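Local coordinates for glyoxylate reductase (Paecilomyces sp. J18, PDB 3WNV), which probably catalyses the NAD(P)H-dependent reduction of glyoxylate to glycolate, as a member of the D-isomer-specific 2-hydroxyacid dehydrogenase family, at residues 3-9 with 50-56; 39-43 with 73-77; 67-72 with 93-99. All coordinates share one frame. Residue numbers count along the deposited sequence, not the author numbering.

Interaction 1. Residues 3-9 with 50-56; sequences SQAALLI and DVIAIYR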
loop_
_atom_site.group_PDB
_atom_site.type_symbol
_atom_site.label_atom_id
_atom_site.label_comp_id
_atom_site.label_asym_id
_atom_site.label_seq_id
_atom_site.Cartn_x
_atom_site.Cartn_y
_atom_site.Cartn_z
ATOM N N SER A 3 -34.494 1.068 -10.331
ATOM C CA SER A 3 -33.640 0.087 -10.915
ATOM C C SER A 3 -32.148 0.279 -10.682
ATOM O O SER A 3 -31.382 -0.288 -11.388
ATOM C CB SER A 3 -33.856 -0.015 -12.385
ATOM O OG SER A 3 -35.131 -0.505 -12.613
ATOM N N GLN A 4 -31.773 0.968 -9.645
ATOM C CA GLN A 4 -30.360 1.086 -9.315
ATOM C C GLN A 4 -29.731 -0.235 -8.923
ATOM O O GLN A 4 -30.324 -1.015 -8.269
ATOM C CB GLN A 4 -30.153 2.041 -8.182
ATOM C CG GLN A 4 -30.776 3.370 -8.365
ATOM C CD GLN A 4 -30.382 4.352 -7.341
ATOM O OE1 GLN A 4 -30.060 4.023 -6.246
ATOM N NE2 GLN A 4 -30.403 5.588 -7.717
ATOM N N ALA A 5 -28.509 -0.426 -9.346
ATOM C CA ALA A 5 -27.754 -1.644 -9.036
ATOM C C ALA A 5 -26.368 -1.326 -8.485
ATOM O O ALA A 5 -25.793 -0.261 -8.784
ATOM C CB ALA A 5 -27.665 -2.541 -10.259
ATOM N N ALA A 6 -25.824 -2.243 -7.693
ATOM C CA ALA A 6 -24.418 -2.178 -7.308
ATOM C C ALA A 6 -23.669 -3.402 -7.866
ATOM O O ALA A 6 -24.208 -4.504 -7.889
ATOM C CB ALA A 6 -24.256 -2.121 -5.802
ATOM N N LEU A 7 -22.429 -3.213 -8.300
ATOM C CA LEU A 7 -21.688 -4.308 -8.912
ATOM C C LEU A 7 -20.431 -4.602 -8.107
ATOM O O LEU A 7 -19.622 -3.702 -7.830
ATOM C CB LEU A 7 -21.308 -3.941 -10.347
ATOM C CG LEU A 7 -20.325 -4.895 -11.025
ATOM C CD1 LEU A 7 -20.977 -6.257 -11.230
ATOM C CD2 LEU A 7 -19.885 -4.300 -12.395
ATOM N N LEU A 8 -20.260 -5.864 -7.735
ATOM C CA LEU A 8 -19.085 -6.267 -6.954
ATOM C C LEU A 8 -18.051 -6.876 -7.910
ATOM O O LEU A 8 -18.371 -7.831 -8.621
ATOM C CB LEU A 8 -19.517 -7.354 -5.965
ATOM C CG LEU A 8 -18.335 -8.155 -5.348
ATOM C CD1 LEU A 8 -17.264 -7.291 -4.655
ATOM C CD2 LEU A 8 -18.841 -9.237 -4.350
ATOM N N ILE A 9 -16.841 -6.315 -7.951
ATOM C CA ILE A 9 -15.764 -6.887 -8.759
ATOM C C ILE A 9 -14.890 -7.710 -7.823
ATOM O O ILE A 9 -14.381 -7.188 -6.842
ATOM C CB ILE A 9 -14.808 -5.820 -9.363
ATOM C CG1 ILE A 9 -15.570 -4.688 -10.093
ATOM C CG2 ILE A 9 -13.816 -6.516 -10.322
ATOM C CD1 ILE A 9 -16.389 -5.125 -11.261
ATOM N N ASP A 50 -27.712 -0.235 -15.353
ATOM C CA ASP A 50 -28.337 0.358 -14.170
ATOM C C ASP A 50 -27.396 0.445 -12.970
ATOM O O ASP A 50 -27.814 0.800 -11.866
ATOM C CB ASP A 50 -29.570 -0.462 -13.772
ATOM C CG ASP A 50 -30.737 -0.306 -14.787
ATOM O OD1 ASP A 50 -31.189 0.845 -15.078
ATOM O OD2 ASP A 50 -31.179 -1.350 -15.323
ATOM N N VAL A 51 -26.126 0.129 -13.170
ATOM C CA VAL A 51 -25.193 0.085 -12.029
ATOM C C VAL A 51 -24.773 1.490 -11.622
ATOM O O VAL A 51 -24.148 2.192 -12.415
ATOM C CB VAL A 51 -23.954 -0.716 -12.378
ATOM C CG1 VAL A 51 -22.892 -0.582 -11.250
ATOM C CG2 VAL A 51 -24.333 -2.186 -12.623
ATOM N N ILE A 52 -25.109 1.906 -10.401
ATOM C CA ILE A 52 -24.752 3.250 -9.912
ATOM C C ILE A 52 -23.445 3.227 -9.136
ATOM O O ILE A 52 -22.730 4.232 -9.064
ATOM C CB ILE A 52 -25.881 3.865 -9.030
ATOM C CG1 ILE A 52 -25.551 5.296 -8.583
ATOM C CG2 ILE A 52 -26.138 3.028 -7.801
ATOM C CD1 ILE A 52 -26.713 5.947 -7.819
ATOM N N ALA A 53 -23.108 2.078 -8.559
ATOM C CA ALA A 53 -21.900 2.007 -7.734
ATOM C C ALA A 53 -21.197 0.678 -7.891
ATOM O O ALA A 53 -21.842 -0.346 -8.050
ATOM C CB ALA A 53 -22.238 2.227 -6.294
ATOM N N ILE A 54 -19.875 0.691 -7.738
ATOM C CA ILE A 54 -19.076 -0.504 -7.965
ATOM C C ILE A 54 -18.193 -0.693 -6.756
ATOM O O ILE A 54 -17.535 0.256 -6.316
ATOM C CB ILE A 54 -18.155 -0.324 -9.185
ATOM C CG1 ILE A 54 -18.954 -0.426 -10.491
ATOM C CG2 ILE A 54 -17.019 -1.379 -9.172
ATOM C CD1 ILE A 54 -18.077 -0.047 -11.730
ATOM N N TYR A 55 -18.149 -1.910 -6.223
ATOM C CA TYR A 55 -17.176 -2.256 -5.193
ATOM C C TYR A 55 -16.030 -2.933 -5.901
ATOM O O TYR A 55 -16.265 -3.885 -6.650
ATOM C CB TYR A 55 -17.814 -3.296 -4.229
ATOM C CG TYR A 55 -16.868 -3.813 -3.134
ATOM C CD1 TYR A 55 -15.759 -4.613 -3.438
ATOM C CD2 TYR A 55 -17.135 -3.554 -1.797
ATOM C CE1 TYR A 55 -14.888 -5.106 -2.420
ATOM C CE2 TYR A 55 -16.288 -4.024 -0.777
ATOM C CZ TYR A 55 -15.164 -4.790 -1.104
ATOM O OH TYR A 55 -14.367 -5.265 -0.092
ATOM N N ARG A 56 -14.783 -2.500 -5.647
ATOM C CA ARG A 56 -13.655 -3.240 -6.190
ATOM C C ARG A 56 -12.542 -3.221 -5.180
ATOM O O ARG A 56 -12.599 -2.487 -4.180
ATOM C CB ARG A 56 -13.180 -2.630 -7.526
ATOM C CG ARG A 56 -12.489 -1.275 -7.385
ATOM C CD ARG A 56 -11.962 -0.793 -8.735
ATOM N NE ARG A 56 -10.907 -1.683 -9.283
ATOM C CZ ARG A 56 -9.598 -1.557 -9.015
ATOM N NH1 ARG A 56 -9.156 -0.619 -8.178
ATOM N NH2 ARG A 56 -8.715 -2.374 -9.596
#

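Interaction 2. Residues 39-43 with 73-77; sequences FLENC and SALPK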
loop_
_atom_site.group_PDB
_atom_site.type_symbol
_atom_site.label_atom_id
_atom_site.label_comp_id
_atom_site.label_asym_id
_atom_site.label_seq_id
_atom_site.Cartn_x
_atom_site.Cartn_y
_atom_site.Cartn_z
ATOM N N PHE A 39 -14.995 -8.546 -19.020
ATOM C CA PHE A 39 -15.563 -7.415 -18.287
ATOM C C PHE A 39 -15.975 -6.324 -19.277
ATOM O O PHE A 39 -17.103 -5.830 -19.230
ATOM C CB PHE A 39 -14.628 -6.892 -17.196
ATOM C CG PHE A 39 -15.209 -5.741 -16.427
ATOM C CD1 PHE A 39 -16.154 -5.969 -15.432
ATOM C CD2 PHE A 39 -14.854 -4.428 -16.726
ATOM C CE1 PHE A 39 -16.724 -4.907 -14.754
ATOM C CE2 PHE A 39 -15.435 -3.362 -16.047
ATOM C CZ PHE A 39 -16.363 -3.613 -15.057
ATOM N N LEU A 40 -15.090 -5.984 -20.209
ATOM C CA LEU A 40 -15.429 -4.950 -21.187
ATOM C C LEU A 40 -16.598 -5.342 -22.069
ATOM O O LEU A 40 -17.416 -4.492 -22.404
ATOM C CB LEU A 40 -14.202 -4.521 -22.011
ATOM C CG LEU A 40 -13.004 -3.961 -21.250
ATOM C CD1 LEU A 40 -11.841 -3.805 -22.193
ATOM C CD2 LEU A 40 -13.302 -2.631 -20.592
ATOM N N GLU A 41 -16.698 -6.626 -22.426
ATOM C CA GLU A 41 -17.842 -7.125 -23.187
ATOM C C GLU A 41 -19.150 -6.972 -22.416
ATOM O O GLU A 41 -20.162 -6.604 -22.997
ATOM C CB GLU A 41 -17.641 -8.591 -23.589
ATOM C CG GLU A 41 -16.880 -8.775 -24.900
ATOM C CD GLU A 41 -16.460 -10.222 -25.144
ATOM O OE1 GLU A 41 -17.060 -11.133 -24.526
ATOM O OE2 GLU A 41 -15.523 -10.436 -25.950
ATOM N N ASN A 42 -19.121 -7.246 -21.109
ATOM C CA ASN A 42 -20.313 -7.081 -20.282
ATOM C C ASN A 42 -20.740 -5.629 -20.284
ATOM O O ASN A 42 -21.911 -5.329 -20.447
ATOM C CB ASN A 42 -20.053 -7.517 -18.825
ATOM C CG ASN A 42 -19.925 -9.031 -18.668
ATOM O OD1 ASN A 42 -20.148 -9.786 -19.619
ATOM N ND2 ASN A 42 -19.576 -9.477 -17.454
ATOM N N CYS A 43 -19.781 -4.731 -20.075
ATOM C CA CYS A 43 -20.075 -3.286 -20.101
ATOM C C CYS A 43 -20.754 -2.859 -21.403
ATOM O O CYS A 43 -21.763 -2.131 -21.400
ATOM C CB CYS A 43 -18.784 -2.474 -19.887
ATOM S SG CYS A 43 -18.055 -2.566 -18.260
ATOM N N SER A 73 -13.602 4.583 -19.569
ATOM C CA SER A 73 -14.291 5.041 -20.761
ATOM C C SER A 73 -15.387 4.058 -21.197
ATOM O O SER A 73 -16.410 4.471 -21.726
ATOM C CB SER A 73 -13.283 5.249 -21.898
ATOM O OG SER A 73 -13.932 5.803 -23.034
ATOM N N ALA A 74 -15.170 2.766 -20.947
ATOM C CA ALA A 74 -16.157 1.713 -21.223
ATOM C C ALA A 74 -17.269 1.577 -20.170
ATOM O O ALA A 74 -18.296 0.960 -20.447
ATOM C CB ALA A 74 -15.449 0.357 -21.368
ATOM N N LEU A 75 -17.066 2.077 -18.956
ATOM C CA LEU A 75 -18.126 1.939 -17.931
ATOM C C LEU A 75 -19.431 2.597 -18.393
ATOM O O LEU A 75 -19.410 3.580 -19.122
ATOM C CB LEU A 75 -17.674 2.549 -16.602
ATOM C CG LEU A 75 -16.537 1.846 -15.860
ATOM C CD1 LEU A 75 -16.135 2.615 -14.606
ATOM C CD2 LEU A 75 -16.899 0.366 -15.531
ATOM N N PRO A 76 -20.582 2.033 -18.005
ATOM C CA PRO A 76 -21.853 2.641 -18.390
ATOM C C PRO A 76 -22.006 4.006 -17.729
ATOM O O PRO A 76 -21.472 4.264 -16.631
ATOM C CB PRO A 76 -22.914 1.675 -17.834
ATOM C CG PRO A 76 -22.193 0.470 -17.365
ATOM C CD PRO A 76 -20.739 0.814 -17.202
ATOM N N LYS A 77 -22.733 4.871 -18.416
ATOM C CA LYS A 77 -22.970 6.231 -17.954
ATOM C C LYS A 77 -23.641 6.287 -16.573
ATOM O O LYS A 77 -23.526 7.296 -15.849
ATOM C CB LYS A 77 -23.796 6.948 -19.018
ATOM C CG LYS A 77 -23.941 8.440 -18.898
ATOM C CD LYS A 77 -24.816 8.969 -20.071
ATOM C CE LYS A 77 -24.942 10.498 -20.052
ATOM N NZ LYS A 77 -23.632 11.111 -20.368
#

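Interaction 3. Residues 67-72 with 93-99; sequences FDRELI and DVDAATE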
loop_
_atom_site.group_PDB
_atom_site.type_symbol
_atom_site.label_atom_id
_atom_site.label_comp_id
_atom_site.label_asym_id
_atom_site.label_seq_id
_atom_site.Cartn_x
_atom_site.Cartn_y
_atom_site.Cartn_z
ATOM N N PHE A 67 -8.438 -0.027 -13.451
ATOM C CA PHE A 67 -9.477 0.901 -13.798
ATOM C C PHE A 67 -8.785 2.157 -14.319
ATOM O O PHE A 67 -8.910 3.271 -13.766
ATOM C CB PHE A 67 -10.369 1.168 -12.584
ATOM C CG PHE A 67 -11.532 0.207 -12.468
ATOM C CD1 PHE A 67 -11.328 -1.166 -12.577
ATOM C CD2 PHE A 67 -12.807 0.675 -12.238
ATOM C CE1 PHE A 67 -12.394 -2.057 -12.483
ATOM C CE2 PHE A 67 -13.893 -0.212 -12.129
ATOM C CZ PHE A 67 -13.672 -1.584 -12.262
ATOM N N ASP A 68 -8.076 1.962 -15.421
ATOM C CA ASP A 68 -7.419 3.072 -16.138
ATOM C C ASP A 68 -8.369 3.841 -17.055
ATOM O O ASP A 68 -9.577 3.580 -17.091
ATOM C CB ASP A 68 -6.214 2.563 -16.930
ATOM C CG ASP A 68 -6.560 1.422 -17.877
ATOM O OD1 ASP A 68 -7.748 1.207 -18.211
ATOM O OD2 ASP A 68 -5.618 0.731 -18.311
ATOM N N ARG A 69 -7.832 4.804 -17.793
ATOM C CA ARG A 69 -8.690 5.639 -18.635
ATOM C C ARG A 69 -9.522 4.798 -19.600
ATOM O O ARG A 69 -10.698 5.063 -19.796
ATOM C CB ARG A 69 -7.845 6.711 -19.341
ATOM C CG ARG A 69 -8.579 7.544 -20.385
ATOM C CD ARG A 69 -7.712 8.765 -20.803
ATOM N NE ARG A 69 -7.607 9.701 -19.686
ATOM C CZ ARG A 69 -8.498 10.663 -19.448
ATOM N NH1 ARG A 69 -9.545 10.799 -20.246
ATOM N NH2 ARG A 69 -8.355 11.474 -18.396
ATOM N N GLU A 70 -8.930 3.755 -20.173
ATOM C CA GLU A 70 -9.640 2.928 -21.147
ATOM C C GLU A 70 -10.842 2.207 -20.553
ATOM O O GLU A 70 -11.902 2.114 -21.175
ATOM C CB GLU A 70 -8.700 1.856 -21.690
ATOM C CG GLU A 70 -9.396 0.778 -22.513
ATOM C CD GLU A 70 -8.487 -0.424 -22.789
ATOM O OE1 GLU A 70 -7.314 -0.394 -22.381
ATOM O OE2 GLU A 70 -8.951 -1.406 -23.407
ATOM N N LEU A 71 -10.649 1.629 -19.374
ATOM C CA LEU A 71 -11.733 0.885 -18.746
ATOM C C LEU A 71 -12.794 1.872 -18.278
ATOM O O LEU A 71 -13.992 1.638 -18.500
ATOM C CB LEU A 71 -11.210 0.000 -17.606
ATOM C CG LEU A 71 -12.307 -0.860 -16.956
ATOM C CD1 LEU A 71 -11.718 -2.207 -16.512
ATOM C CD2 LEU A 71 -12.902 -0.129 -15.733
ATOM N N ILE A 72 -12.378 2.983 -17.670
ATOM C CA ILE A 72 -13.365 3.990 -17.223
ATOM C C ILE A 72 -14.219 4.459 -18.383
ATOM O O ILE A 72 -15.439 4.649 -18.227
ATOM C CB ILE A 72 -12.691 5.149 -16.411
ATOM C CG1 ILE A 72 -12.239 4.602 -15.057
ATOM C CG2 ILE A 72 -13.613 6.378 -16.192
ATOM C CD1 ILE A 72 -11.277 5.488 -14.326
ATOM N N ASP A 93 -7.485 5.356 -12.445
ATOM C CA ASP A 93 -7.162 6.664 -12.989
ATOM C C ASP A 93 -8.176 7.654 -12.462
ATOM O O ASP A 93 -9.256 7.854 -13.044
ATOM C CB ASP A 93 -7.234 6.595 -14.502
ATOM C CG ASP A 93 -6.771 7.876 -15.172
ATOM O OD1 ASP A 93 -6.923 8.990 -14.586
ATOM O OD2 ASP A 93 -6.267 7.761 -16.306
ATOM N N VAL A 94 -7.843 8.278 -11.344
ATOM C CA VAL A 94 -8.759 9.205 -10.698
ATOM C C VAL A 94 -9.249 10.378 -11.569
ATOM O O VAL A 94 -10.428 10.696 -11.572
ATOM C CB VAL A 94 -8.193 9.695 -9.352
ATOM C CG1 VAL A 94 -9.136 10.724 -8.724
ATOM C CG2 VAL A 94 -7.934 8.489 -8.405
ATOM N N ASP A 95 -8.365 11.044 -12.310
ATOM C CA ASP A 95 -8.829 12.093 -13.198
ATOM C C ASP A 95 -9.793 11.598 -14.283
ATOM O O ASP A 95 -10.781 12.283 -14.613
ATOM C CB ASP A 95 -7.637 12.824 -13.844
ATOM C CG ASP A 95 -6.841 13.642 -12.833
ATOM O OD1 ASP A 95 -7.326 13.822 -11.697
ATOM O OD2 ASP A 95 -5.738 14.119 -13.170
ATOM N N ALA A 96 -9.520 10.425 -14.867
ATOM C CA ALA A 96 -10.505 9.888 -15.842
ATOM C C ALA A 96 -11.882 9.691 -15.196
ATOM O O ALA A 96 -12.941 10.021 -15.798
ATOM C CB ALA A 96 -9.998 8.562 -16.489
ATOM N N ALA A 97 -11.880 9.191 -13.958
ATOM C CA ALA A 97 -13.134 9.040 -13.223
ATOM C C ALA A 97 -13.866 10.358 -13.001
ATOM O O ALA A 97 -15.078 10.453 -13.214
ATOM C CB ALA A 97 -12.898 8.326 -11.893
ATOM N N THR A 98 -13.124 11.381 -12.586
ATOM C CA THR A 98 -13.706 12.707 -12.356
ATOM C C THR A 98 -14.381 13.194 -13.641
ATOM O O THR A 98 -15.533 13.664 -13.627
ATOM C CB THR A 98 -12.608 13.696 -11.903
ATOM O OG1 THR A 98 -12.090 13.239 -10.638
ATOM C CG2 THR A 98 -13.175 15.121 -11.767
ATOM N N GLU A 99 -13.688 13.020 -14.764
ATOM C CA GLU A 99 -14.224 13.438 -16.061
ATOM C C GLU A 99 -15.516 12.702 -16.445
ATOM O O GLU A 99 -16.394 13.266 -17.124
ATOM C CB GLU A 99 -13.178 13.235 -17.144
ATOM C CG GLU A 99 -11.988 14.136 -17.008
ATOM C CD GLU A 99 -10.916 13.777 -18.021
ATOM O OE1 GLU A 99 -11.258 13.051 -18.987
ATOM O OE2 GLU A 99 -9.747 14.201 -17.842
HETATM O O HOH W 1 -5.273 5.678 -17.220
HETATM O O HOH W 2 -5.085 9.329 -18.161
#

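Interaction 1. Residues 3-9 with 50-56
Neighbouring parallel strands hold together through their backbones, and their side chains then decide what each face of the sheet can pack against. L7 and A5, the residues of this pair with the most surface buried by the contact, demonstrate both points. L7 bonds through both its N and its O: its N donates to O of A53 (2.9 Å) and its O accepts from N of Y55 (2.8 Å), so that it straddles I54, whose CA also points a hydrogen at L7 O (3.2 Å). A5 straddles in the same way, its N bonded to O of D50 (2.9 Å) and its O to N of I52 (2.8 Å). Between A5 and L7 the register slips by one: A5 faces V51 but A6 faces A53, and I52, with its near-helical backbone, is the additional residue of a beta bulge. L7 CB then lies 3.8 Å from V51 CG1 and 4.2 Å from I54 CG1, on the face it shares with A5. On the opposite face, L8 CD1 approaches CD1 of Y55 to 3.3 Å; the Tyr side chain packs on helix 297-317, and its OH is hydrogen-bonded to N85. I9 N closes the series on O of Y55 (2.8 Å). Strand 5-9 also bonds to strand 27-31 on its other edge, which makes it an interior strand of the parallel sheet, arranged 2-1-3-4-5 as in flavodoxin-like domains. The chemistry is thus divided: five main-chain hydrogen bonds pair polar groups between the strands, while mostly aliphatic side chains leave the two faces apolar and suited to covering helices.

Interaction 2. Residues 39-43 with 73-77
Helices can pack through side-chain shape alone, and no hydrogen bond links 39-43 with 73-77. C43, on helix 36-45, is the central case. Its CA-to-CB bond points toward the other segment, bringing CB to 3.5 Å from A74 O at the end of helix 69-74. With chi1 in the m well, SG lies 4.2 Å from L75 CD2 and 4.4 Å from P76 CD. L75 illustrates how a side chain can reverse the direction set by its backbone. It is the first residue to leave helical geometry, its CB points away, and yet the mt conformation brings the end of the side chain back: CD2 reaches both the Cys sulfur and, at 4.0 Å, CE2 of F39. That methyl lies at the edge of the Phe ring, near its plane. F39 itself starts out sideways, and its t rotamer (chi1 -179°) extends the ring to L75, while the same ring packs on L7 and I9 of strand 5-9 and meets F31 edge-to-face. One residue on, L40 takes the mt form and delivers CD2 to A74 CB at 3.8 Å. The contact therefore follows the helix positions 39, 40 and 43, the i, i+1, i+4 spacing of one helical face. P76 carries the chain on from the helix terminus, its ring touching Y48 and D49. Joining helix 36-45, between strands 27-31 and 51-57, to the end of helix 69-74, between strands 51-57 and 81-85, this is the side-by-side packing of crossover helices over one face of a flavodoxin-like alpha/beta sandwich.

Interaction 3. Residues 67-72 with 93-99
In a flavodoxin-like alpha/beta domain, successive beta-alpha-beta units set their connecting helices beside one another, and here the starts of helices 69-74 and 94-99 meet, each led by an Asp N-cap. F67 opens the first segment and supplies the one direct main-chain link: its O accepts from N of D93 at 2.9 Å, while its ring turns away to a cation-pi contact with R56. D68 follows as N-cap, its OD1 accepting from N of L71 (3.2 Å) and also forming a salt bridge with R36; its CA lies 3.9 Å from D93 CB. D93 repeats the arrangement for the second helix, with OD1 accepting a hydrogen bond from A96 N (3.0 Å). R69 has the most surface buried here, although it remains exposed to solvent. Its chain extends across the helix start until one face of the guanidinium rests over A96 CA, 3.7 Å from NH2, and NH1 forms a salt bridge with E99 OE1 (3.1 Å), matched by NH2 to E99 OE2 (3.1 Å). Two waters also tie R69 to D93, both donating to D93 OD2: one, at 2.5 Å, accepts from R69 N (2.8 Å), and the other, at 2.7 Å, accepts from R69 NE (3.0 Å). One turn on from D68, I72 points toward helix 94-99 and fills the buried side, its CD1 3.4 Å from D93 O, 4.0 Å from A96 CB and 4.1 Å from A97 CB.

How the interactions relate
The three contacts join a sheet to the helical layer on one of its faces. Interaction 1 supplies the sheet, and interactions 2 and 3 assemble helices over its L7 and I54 face; the centres of interactions 1 and 2 are about 12 Å apart, as are those of 2 and 3, against about 16 Å for 1 and 3. F39 CE1 meets I9 CD1 at 3.5 Å, and I54 CD1 lies 4.0 Å from L75 CD2. R56 NE sits 3.4 Å from F67 CD1. Helix 69-74 serves both helical contacts, with F39 CD2 3.8 Å from L71 CD1. All belong to the five-stranded domain, separate from the seven-stranded sheet whose glycine-rich turn probably binds the cofactor.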